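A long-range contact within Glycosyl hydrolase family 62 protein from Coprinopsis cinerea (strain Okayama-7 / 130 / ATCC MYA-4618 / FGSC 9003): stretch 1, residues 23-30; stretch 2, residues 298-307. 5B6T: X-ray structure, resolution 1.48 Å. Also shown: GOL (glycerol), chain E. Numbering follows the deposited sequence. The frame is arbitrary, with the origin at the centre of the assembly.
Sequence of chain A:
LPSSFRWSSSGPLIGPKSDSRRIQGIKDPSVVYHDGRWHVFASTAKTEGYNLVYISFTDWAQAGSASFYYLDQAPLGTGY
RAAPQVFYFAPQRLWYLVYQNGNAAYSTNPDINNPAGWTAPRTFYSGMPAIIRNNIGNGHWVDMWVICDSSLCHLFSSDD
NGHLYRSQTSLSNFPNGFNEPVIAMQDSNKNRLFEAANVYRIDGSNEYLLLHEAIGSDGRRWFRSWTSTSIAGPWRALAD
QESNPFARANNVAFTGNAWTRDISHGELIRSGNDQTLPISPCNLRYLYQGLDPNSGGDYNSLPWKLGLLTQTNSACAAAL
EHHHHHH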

# COMPACT_ATOMS: atom_id res chain seq x y z
N ILE A 23 1.49 16.83 -12.33
CA ILE A 23 1.77 15.54 -11.71
C ILE A 23 1.87 14.49 -12.84
O ILE A 23 1.07 14.47 -13.76
CB ILE A 23 0.68 15.17 -10.66
CG1 ILE A 23 0.63 16.19 -9.51
CG2 ILE A 23 0.89 13.75 -10.13
CD1 ILE A 23 1.96 16.56 -8.89
N GLN A 24 2.88 13.63 -12.78
CA GLN A 24 3.12 12.64 -13.81
C GLN A 24 2.51 11.26 -13.48
O GLN A 24 1.98 10.60 -14.37
CB GLN A 24 4.62 12.54 -14.10
CG GLN A 24 5.11 13.87 -14.75
CD GLN A 24 6.62 14.06 -14.90
OE1 GLN A 24 7.09 14.49 -15.98
NE2 GLN A 24 7.39 13.83 -13.86
N GLY A 25 2.54 10.86 -12.21
CA GLY A 25 1.98 9.58 -11.79
C GLY A 25 1.10 9.75 -10.55
O GLY A 25 1.37 10.58 -9.69
N ILE A 26 0.05 8.93 -10.47
CA ILE A 26 -0.75 8.78 -9.24
C ILE A 26 -0.48 7.36 -8.78
O ILE A 26 -0.60 6.43 -9.56
CB ILE A 26 -2.26 8.98 -9.48
CG1 ILE A 26 -2.51 10.39 -9.99
CG2 ILE A 26 -3.08 8.67 -8.25
CD1 ILE A 26 -2.14 11.49 -9.05
N LYS A 27 -0.06 7.22 -7.51
CA LYS A 27 0.67 6.04 -7.09
C LYS A 27 0.27 5.55 -5.69
O LYS A 27 -0.32 6.27 -4.90
CB LYS A 27 2.17 6.35 -7.06
CG LYS A 27 2.76 6.69 -8.42
CD LYS A 27 4.27 6.76 -8.35
CE LYS A 27 4.89 5.38 -8.21
NZ LYS A 27 6.33 5.49 -7.89
N ASP A 28 0.63 4.31 -5.41
CA ASP A 28 0.71 3.79 -4.05
C ASP A 28 -0.60 3.93 -3.25
O ASP A 28 -0.57 4.40 -2.10
CB ASP A 28 1.84 4.51 -3.27
CG ASP A 28 3.12 4.69 -4.07
OD1 ASP A 28 3.49 3.76 -4.80
OD2 ASP A 28 3.75 5.78 -3.90
N PRO A 29 -1.75 3.52 -3.81
CA PRO A 29 -3.01 3.87 -3.20
C PRO A 29 -3.32 3.15 -1.90
O PRO A 29 -2.99 1.96 -1.75
CB PRO A 29 -4.06 3.45 -4.26
CG PRO A 29 -3.37 2.38 -5.04
CD PRO A 29 -1.94 2.80 -5.10
N SER A 30 -4.02 3.85 -1.01
CA SER A 30 -4.67 3.26 0.14
C SER A 30 -6.18 3.53 0.03
O SER A 30 -6.58 4.59 -0.44
CB SER A 30 -4.13 3.88 1.43
OG SER A 30 -4.59 3.16 2.56
C1 GOL E . 6.76 4.35 -2.77
O1 GOL E . 7.64 4.27 -1.65
C2 GOL E . 7.63 4.91 -3.84
O2 GOL E . 7.81 3.89 -4.86
C3 GOL E . 7.04 6.25 -4.23
O3 GOL E . 5.96 6.13 -5.15
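Stretch 2 298-307: DYNSLPWKLG

How does stretch 2 lie on stretch 1? After a 3-10 segment at 299-301, where Ser301 N and OG both donate to Asp298 O (3.1 and 2.8 Å), it becomes extended, and strand 305-307 runs roughly along strand 25-27, their N-to-C directions 44° apart and the axes 6.0 Å apart at closest. Gly25 CA lies 4.4 Å from Trp304 CA.

What ties the two backbones together? One direct hydrogen bond, Ile26 N to Trp304 O (3.0 Å, nearly straight), with water 1 donating to both Gln24 O (2.7 Å) and Trp304 O (2.8 Å) and accepting from Lys305 NZ (2.9 Å). The chains are close at Gly25, where a CB would clash with Leu302 O.

How is the buried Lys27 amine satisfied? Lys27 NZ donates to Tyr299 OH (2.9 Å), to water 2 (2.9 Å) and to glycerol O3 (2.8 Å), which in turn donates to Asp28 OD2 (2.6 Å). Water 2 also donates to Tyr299 O (2.8 Å) and weakly accepts from Trp304 NE1 (3.0 Å). Lys27 CE packs over the indole face, 3.5 Å from Trp304 CD1.

What fills the apolar end? Leu306 points toward stretch 1: its CD1 is 3.9 Å from Ile26 CG2, its CD2 3.8 Å from Pro29 CD.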

# COMPACT_ATOMS: atom_id res chain seq x y z
N ASP A 298 13.00 8.54 -16.62
CA ASP A 298 13.25 8.66 -15.20
C ASP A 298 12.08 8.04 -14.42
O ASP A 298 10.91 8.30 -14.75
CB ASP A 298 13.43 10.14 -14.82
CG ASP A 298 14.72 10.76 -15.40
OD1 ASP A 298 15.69 10.03 -15.74
OD2 ASP A 298 14.78 12.02 -15.49
N TYR A 299 12.42 7.24 -13.41
CA TYR A 299 11.40 6.53 -12.61
C TYR A 299 10.32 7.47 -12.08
O TYR A 299 9.14 7.16 -12.19
CB TYR A 299 12.04 5.74 -11.45
CG TYR A 299 11.00 5.05 -10.58
CD1 TYR A 299 10.43 3.84 -10.97
CD2 TYR A 299 10.54 5.64 -9.41
CE1 TYR A 299 9.47 3.22 -10.19
CE2 TYR A 299 9.56 5.03 -8.64
CZ TYR A 299 9.02 3.83 -9.05
OH TYR A 299 8.05 3.24 -8.28
N ASN A 300 10.70 8.63 -11.53
CA ASN A 300 9.73 9.53 -10.87
C ASN A 300 8.75 10.22 -11.83
O ASN A 300 7.72 10.78 -11.40
CB ASN A 300 10.45 10.58 -10.01
CG ASN A 300 11.09 9.99 -8.77
OD1 ASN A 300 10.73 8.90 -8.31
ND2 ASN A 300 12.05 10.73 -8.20
N SER A 301 9.05 10.19 -13.12
CA SER A 301 8.23 10.80 -14.13
C SER A 301 7.31 9.79 -14.83
O SER A 301 6.61 10.16 -15.76
CB SER A 301 9.13 11.50 -15.16
OG SER A 301 9.86 10.57 -15.93
N LEU A 302 7.34 8.52 -14.42
CA LEU A 302 6.58 7.49 -15.13
C LEU A 302 5.07 7.72 -14.97
O LEU A 302 4.58 8.09 -13.88
CB LEU A 302 6.92 6.09 -14.63
CG LEU A 302 8.32 5.57 -14.97
CD1 LEU A 302 8.59 4.34 -14.11
CD2 LEU A 302 8.50 5.27 -16.45
N PRO A 303 4.30 7.46 -16.04
CA PRO A 303 2.87 7.77 -15.98
C PRO A 303 2.01 6.68 -15.34
O PRO A 303 1.14 6.09 -15.97
CB PRO A 303 2.52 7.99 -17.46
CG PRO A 303 3.46 7.10 -18.18
CD PRO A 303 4.74 7.11 -17.41
N TRP A 304 2.20 6.49 -14.05
CA TRP A 304 1.38 5.53 -13.27
C TRP A 304 -0.05 6.00 -13.16
O TRP A 304 -0.31 7.19 -12.94
CB TRP A 304 1.95 5.31 -11.86
CG TRP A 304 3.31 4.73 -11.82
CD1 TRP A 304 4.47 5.41 -11.69
CD2 TRP A 304 3.66 3.34 -11.90
NE1 TRP A 304 5.53 4.54 -11.66
CE2 TRP A 304 5.06 3.26 -11.80
CE3 TRP A 304 2.93 2.17 -12.05
CZ2 TRP A 304 5.75 2.05 -11.87
CZ3 TRP A 304 3.61 0.95 -12.09
CH2 TRP A 304 5.00 0.89 -12.01
N LYS A 305 -0.98 5.05 -13.27
CA LYS A 305 -2.42 5.28 -13.10
C LYS A 305 -2.95 4.13 -12.25
O LYS A 305 -2.35 3.06 -12.20
CB LYS A 305 -3.14 5.36 -14.45
CG LYS A 305 -2.53 6.45 -15.35
CD LYS A 305 -3.15 6.51 -16.72
CE LYS A 305 -2.26 7.24 -17.69
NZ LYS A 305 -1.89 8.64 -17.30
N LEU A 306 -4.07 4.37 -11.59
CA LEU A 306 -4.69 3.36 -10.72
C LEU A 306 -5.75 2.59 -11.50
O LEU A 306 -6.58 3.19 -12.19
CB LEU A 306 -5.33 4.02 -9.50
CG LEU A 306 -4.44 4.98 -8.69
CD1 LEU A 306 -5.14 5.43 -7.43
CD2 LEU A 306 -3.08 4.37 -8.37
N GLY A 307 -5.73 1.28 -11.34
CA GLY A 307 -6.78 0.37 -11.79
C GLY A 307 -7.22 -0.58 -10.71
O GLY A 307 -6.70 -0.56 -9.57
O HOH W 1 -0.17 9.08 -15.05
O HOH W 2 7.13 6.75 -10.32